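Local atomic coordinates of ATP-dependent Clp protease proteolytic subunit (PDB entry 4JCQ), a protein that probably serves as the proteolytic subunit of the ATP-dependent Clp protease, a serine peptidase that cuts misfolded proteins into short peptides. Residues I48-I53 and F76-V81; A92-Y97 and I115-G120. All blocks are in the same frame, centred on the assembly; numbering follows the deposited sequence.

Contact 1. Residues I48-I53 and F76-V81; sequences ISNDPI and FIKPTV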
loop_
_atom_site.group_PDB
_atom_site.type_symbol
_atom_site.label_atom_id
_atom_site.label_comp_id
_atom_site.label_asym_id
_atom_site.label_seq_id
_atom_site.Cartn_x
_atom_site.Cartn_y
_atom_site.Cartn_z
ATOM N N ILE H 48 -18.470 7.528 -22.623
ATOM C CA ILE H 48 -19.550 8.268 -21.973
ATOM C C ILE H 48 -20.274 9.192 -22.961
ATOM O O ILE H 48 -21.500 9.129 -23.084
ATOM C CB ILE H 48 -19.050 9.039 -20.729
ATOM C CG1 ILE H 48 -18.625 8.050 -19.637
ATOM C CG2 ILE H 48 -20.127 9.976 -20.193
ATOM C CD1 ILE H 48 -17.772 8.653 -18.543
ATOM N N SER H 49 -19.515 10.035 -23.662
ATOM C CA SER H 49 -20.084 10.947 -24.661
ATOM C C SER H 49 -19.053 11.411 -25.691
ATOM O O SER H 49 -17.856 11.142 -25.557
ATOM C CB SER H 49 -20.732 12.163 -23.984
ATOM O OG SER H 49 -19.755 13.032 -23.441
ATOM N N ASN H 50 -19.538 12.110 -26.716
ATOM C CA ASN H 50 -18.684 12.715 -27.736
ATOM C C ASN H 50 -18.293 14.158 -27.407
ATOM O O ASN H 50 -17.677 14.840 -28.227
ATOM C CB ASN H 50 -19.362 12.655 -29.109
ATOM C CG ASN H 50 -19.373 11.257 -29.699
ATOM O OD1 ASN H 50 -20.413 10.769 -30.140
ATOM N ND2 ASN H 50 -18.214 10.606 -29.717
ATOM N N ASP H 51 -18.656 14.610 -26.206
ATOM C CA ASP H 51 -18.315 15.952 -25.729
ATOM C C ASP H 51 -16.797 16.156 -25.645
ATOM O O ASP H 51 -16.059 15.199 -25.413
ATOM C CB ASP H 51 -18.959 16.212 -24.362
ATOM C CG ASP H 51 -20.462 16.437 -24.449
ATOM O OD1 ASP H 51 -21.111 16.481 -23.383
ATOM O OD2 ASP H 51 -20.999 16.574 -25.570
ATOM N N PRO H 52 -16.329 17.406 -25.843
ATOM C CA PRO H 52 -14.892 17.709 -25.814
ATOM C C PRO H 52 -14.197 17.332 -24.503
ATOM O O PRO H 52 -14.832 17.285 -23.447
ATOM C CB PRO H 52 -14.851 19.228 -26.011
ATOM C CG PRO H 52 -16.101 19.538 -26.761
ATOM C CD PRO H 52 -17.126 18.593 -26.208
ATOM N N ILE H 53 -12.898 17.056 -24.595
ATOM C CA ILE H 53 -12.069 16.723 -23.437
ATOM C C ILE H 53 -10.953 17.758 -23.313
ATOM O O ILE H 53 -10.356 18.156 -24.315
ATOM C CB ILE H 53 -11.473 15.299 -23.559
ATOM C CG1 ILE H 53 -12.590 14.250 -23.608
ATOM C CG2 ILE H 53 -10.511 15.000 -22.411
ATOM C CD1 ILE H 53 -12.143 12.883 -24.086
ATOM N N PHE H 76 -6.920 9.383 -31.912
ATOM C CA PHE H 76 -7.733 8.191 -32.176
ATOM C C PHE H 76 -9.186 8.330 -31.716
ATOM O O PHE H 76 -10.109 7.987 -32.457
ATOM C CB PHE H 76 -7.087 6.947 -31.550
ATOM C CG PHE H 76 -7.871 5.679 -31.752
ATOM C CD1 PHE H 76 -7.852 5.018 -32.977
ATOM C CD2 PHE H 76 -8.622 5.136 -30.712
ATOM C CE1 PHE H 76 -8.573 3.848 -33.164
ATOM C CE2 PHE H 76 -9.344 3.966 -30.893
ATOM C CZ PHE H 76 -9.319 3.321 -32.120
ATOM N N ILE H 77 -9.377 8.826 -30.496
ATOM C CA ILE H 77 -10.714 8.933 -29.903
ATOM C C ILE H 77 -11.592 9.944 -30.645
ATOM O O ILE H 77 -11.086 10.887 -31.256
ATOM C CB ILE H 77 -10.662 9.253 -28.387
ATOM C CG1 ILE H 77 -9.933 10.580 -28.125
ATOM C CG2 ILE H 77 -10.019 8.098 -27.624
ATOM C CD1 ILE H 77 -10.083 11.109 -26.714
ATOM N N LYS H 78 -12.905 9.728 -30.595
ATOM C CA LYS H 78 -13.861 10.590 -31.295
ATOM C C LYS H 78 -13.988 12.015 -30.736
ATOM O O LYS H 78 -14.031 12.965 -31.518
ATOM C CB LYS H 78 -15.236 9.918 -31.414
ATOM C CG LYS H 78 -15.398 9.083 -32.678
ATOM C CD LYS H 78 -16.773 8.437 -32.776
ATOM C CE LYS H 78 -16.805 7.079 -32.094
ATOM N NZ LYS H 78 -18.093 6.367 -32.314
ATOM N N PRO H 79 -14.039 12.176 -29.393
ATOM C CA PRO H 79 -14.156 13.533 -28.846
ATOM C C PRO H 79 -13.006 14.461 -29.249
ATOM O O PRO H 79 -11.863 14.016 -29.384
ATOM C CB PRO H 79 -14.127 13.304 -27.332
ATOM C CG PRO H 79 -14.629 11.915 -27.153
ATOM C CD PRO H 79 -14.075 11.160 -28.322
ATOM N N THR H 80 -13.329 15.737 -29.448
ATOM C CA THR H 80 -12.328 16.766 -29.712
ATOM C C THR H 80 -11.529 17.032 -28.438
ATOM O O THR H 80 -12.102 17.213 -27.363
ATOM C CB THR H 80 -12.985 18.071 -30.209
ATOM O OG1 THR H 80 -13.695 17.811 -31.424
ATOM C CG2 THR H 80 -11.942 19.153 -30.466
ATOM N N VAL H 81 -10.206 17.045 -28.567
ATOM C CA VAL H 81 -9.326 17.241 -27.423
ATOM C C VAL H 81 -8.713 18.640 -27.430
ATOM O O VAL H 81 -8.081 19.049 -28.405
ATOM C CB VAL H 81 -8.220 16.162 -27.361
ATOM C CG1 VAL H 81 -7.204 16.481 -26.272
ATOM C CG2 VAL H 81 -8.830 14.784 -27.128
HETATM O O HOH W 1 -15.893 16.816 -29.229
#

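Contact 2. Residues A92-Y97 and I115-G120; sequences AGITIY and IHQPAG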
loop_
_atom_site.group_PDB
_atom_site.type_symbol
_atom_site.label_atom_id
_atom_site.label_comp_id
_atom_site.label_asym_id
_atom_site.label_seq_id
_atom_site.Cartn_x
_atom_site.Cartn_y
_atom_site.Cartn_z
ATOM N N ALA H 92 8.980 14.891 -25.084
ATOM C CA ALA H 92 7.834 13.994 -25.294
ATOM C C ALA H 92 6.515 14.663 -24.904
ATOM O O ALA H 92 5.461 14.344 -25.457
ATOM C CB ALA H 92 8.020 12.687 -24.535
ATOM N N GLY H 93 6.584 15.591 -23.948
ATOM C CA GLY H 93 5.430 16.403 -23.561
ATOM C C GLY H 93 4.949 17.315 -24.681
ATOM O O GLY H 93 3.747 17.548 -24.826
ATOM N N ILE H 94 5.894 17.836 -25.465
ATOM C CA ILE H 94 5.586 18.650 -26.649
ATOM C C ILE H 94 4.875 17.824 -27.723
ATOM O O ILE H 94 3.918 18.292 -28.351
ATOM C CB ILE H 94 6.865 19.324 -27.215
ATOM C CG1 ILE H 94 7.173 20.619 -26.451
ATOM C CG2 ILE H 94 6.758 19.592 -28.715
ATOM C CD1 ILE H 94 6.291 21.803 -26.802
ATOM N N THR H 95 5.341 16.593 -27.916
ATOM C CA THR H 95 4.743 15.670 -28.879
ATOM C C THR H 95 3.272 15.415 -28.538
ATOM O O THR H 95 2.409 15.444 -29.420
ATOM C CB THR H 95 5.541 14.351 -28.943
ATOM O OG1 THR H 95 6.906 14.646 -29.263
ATOM C CG2 THR H 95 4.973 13.411 -30.007
ATOM N N ILE H 96 2.997 15.190 -27.255
ATOM C CA ILE H 96 1.631 15.010 -26.760
ATOM C C ILE H 96 0.800 16.278 -26.965
ATOM O O ILE H 96 -0.310 16.220 -27.492
ATOM C CB ILE H 96 1.623 14.605 -25.267
ATOM C CG1 ILE H 96 2.178 13.186 -25.103
ATOM C CG2 ILE H 96 0.219 14.706 -24.680
ATOM C CD1 ILE H 96 2.618 12.851 -23.693
ATOM N N TYR H 97 1.353 17.416 -26.552
ATOM C CA TYR H 97 0.696 18.716 -26.686
ATOM C C TYR H 97 0.252 18.987 -28.124
ATOM O O TYR H 97 -0.863 19.462 -28.363
ATOM C CB TYR H 97 1.631 19.829 -26.185
ATOM C CG TYR H 97 1.018 21.211 -26.184
ATOM C CD1 TYR H 97 0.316 21.685 -25.076
ATOM C CD2 TYR H 97 1.146 22.050 -27.293
ATOM C CE1 TYR H 97 -0.248 22.954 -25.073
ATOM C CE2 TYR H 97 0.586 23.319 -27.300
ATOM C CZ TYR H 97 -0.109 23.765 -26.193
ATOM O OH TYR H 97 -0.662 25.023 -26.208
ATOM N N ILE H 115 11.196 22.187 -27.524
ATOM C CA ILE H 115 10.945 21.094 -28.468
ATOM C C ILE H 115 12.108 20.106 -28.612
ATOM O O ILE H 115 12.001 19.136 -29.363
ATOM C CB ILE H 115 10.465 21.584 -29.858
ATOM C CG1 ILE H 115 11.600 22.247 -30.646
ATOM C CG2 ILE H 115 9.247 22.491 -29.725
ATOM C CD1 ILE H 115 11.344 22.282 -32.138
ATOM N N HIS H 116 13.200 20.349 -27.887
ATOM C CA HIS H 116 14.332 19.417 -27.843
ATOM C C HIS H 116 13.867 18.005 -27.659
ATOM O O HIS H 116 13.032 17.731 -26.797
ATOM C CB HIS H 116 15.287 19.771 -26.709
ATOM C CG HIS H 116 16.399 18.763 -26.515
ATOM N ND1 HIS H 116 16.365 17.821 -25.554
ATOM C CD2 HIS H 116 17.590 18.570 -27.212
ATOM C CE1 HIS H 116 17.480 17.068 -25.624
ATOM N NE2 HIS H 116 18.230 17.529 -26.639
ATOM N N GLN H 117 14.398 17.098 -28.472
ATOM C CA GLN H 117 14.086 15.681 -28.344
ATOM C C GLN H 117 15.362 14.907 -28.038
ATOM O O GLN H 117 16.382 15.119 -28.693
ATOM C CB GLN H 117 13.419 15.142 -29.617
ATOM C CG GLN H 117 12.162 15.889 -30.060
ATOM C CD GLN H 117 11.005 15.789 -29.074
ATOM O OE1 GLN H 117 10.815 14.768 -28.418
ATOM N NE2 GLN H 117 10.216 16.855 -28.978
ATOM N N PRO H 118 15.318 14.017 -27.027
ATOM C CA PRO H 118 16.480 13.188 -26.697
ATOM C C PRO H 118 16.822 12.247 -27.849
ATOM O O PRO H 118 15.925 11.643 -28.438
ATOM C CB PRO H 118 16.014 12.394 -25.471
ATOM C CG PRO H 118 14.523 12.418 -25.538
ATOM C CD PRO H 118 14.177 13.747 -26.135
ATOM N N ALA H 119 18.110 12.144 -28.170
ATOM C CA ALA H 119 18.564 11.338 -29.304
ATOM C C ALA H 119 18.202 9.859 -29.146
ATOM O O ALA H 119 17.692 9.234 -30.080
ATOM C CB ALA H 119 20.061 11.510 -29.510
ATOM N N GLY H 120 18.455 9.311 -27.961
ATOM C CA GLY H 120 18.111 7.921 -27.664
ATOM C C GLY H 120 16.629 7.727 -27.384
ATOM O O GLY H 120 16.137 6.597 -27.374
HETATM O O HOH W 2 8.456 12.676 -28.853
#

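Contact 1. Residues I48-I53 and F76-V81
I53 carries the apolar side of this contact, against V81, P79 and I77. At its root, I53 CB lies 4.5 Å from V81 CG2, a loose approach. With CG1 anti to the carbonyl carbon (chi1 -62°), the long branch runs beside P79, the two side chains pointing the same way, and I53 CG1 comes to 4.1 Å from P79 CB. At the tip, I53 CD1 is shared: it sits 3.8 Å from P79 CB and 3.8 Å from I77 CD1, the isoleucines crossing at about a right angle. L45 and L42 of helix 32-48 pack on I53 and I77 respectively.

The backbone evidence shows what is being joined. I53 N donates to T80 O over 2.9 Å with an N-H...O angle of 165°, and P52 CA leans on the same oxygen as a CH...O contact. I53 and V81 form a parallel bridge, the start of two neighbouring strands in the sheet of the Clp protease fold; helix 64-76 supplies the connection, giving a beta-alpha-beta crossover.

Ahead of the bridge the chains stay as close, but a water takes the place of a direct bond between N50 O and T80 N: it donates to N50 O at 2.8 Å and accepts from T80 N, also at 2.8 Å. Farther out, the N50 and K78 side chains cross at a slant, N50 ND2 3.5 Å from K78 CB. Two charged side chains from outside hold the loop backbones: R22 NH1 bonds D51 O, and E46 OE2 accepts from K78 N.

Contact 2. Residues A92-Y97 and I115-G120
Q117 NE2, 4.0 Å from T95 OG1 across the contact, is gripped by two backbone carbonyls: S91 O, just before helix 92-97, and I115 O, two residues back in its own loop. The bond from Q117 NE2 to I115 O is weak, 2.9 Å long but bent to 130° at the hydrogen. CG of Q117 lies beside the backbone N, and the chain bends at chi2 (-64°), which sets CD. The amide's position is read from its contacts: at its other end, Q117 OE1 comes to 3.8 Å from A92 N at the start of the helix, and accepts a bond from a water at 3.2 Å. T95 OG1 is bonded to the same water at a short 2.5 Å, which links helix and loop through solvent.

Beside the amide, the apolar part is one methyl pair. I94 CG2 meets I115 CG2 at 4.0 Å, with the two side chains oblique to one another. I158 backs I115 from helix 155-162, while I143 and I147 of helix 133-151 and T162 of helix 155-162 pack on Q117, which is buried.

S91 OG bonds the carbonyl oxygen of H116, consistent with the inactive triad reported for this structure. Q117 thus ties the loop of the predicted catalytic histidine to the predicted nucleophile at the head of a buried helix, the serine peptidase site of the ClpP family.

Overall arrangement
From the N terminus, the chain passes helix 32-48 and enters contact 1, which closes a loop of 22 residues holding most of strand 53-59 and helix 64-76. After strands 81-86 and 88-90 it opens contact 2 at helix 92-97, and 17 residues later, with strands 105-108 and 111-114 between, returns at 115-120. The two loops follow in series, neither nesting nor crossing. The centres of contacts 1 and 2 are about 24 Å apart, on opposite sides of the chain's centre, and the contacts do not touch. Contact 1 joins the starts of two adjacent inner strands of the parallel sheet; contact 2 ties helix to loop at the predicted active site.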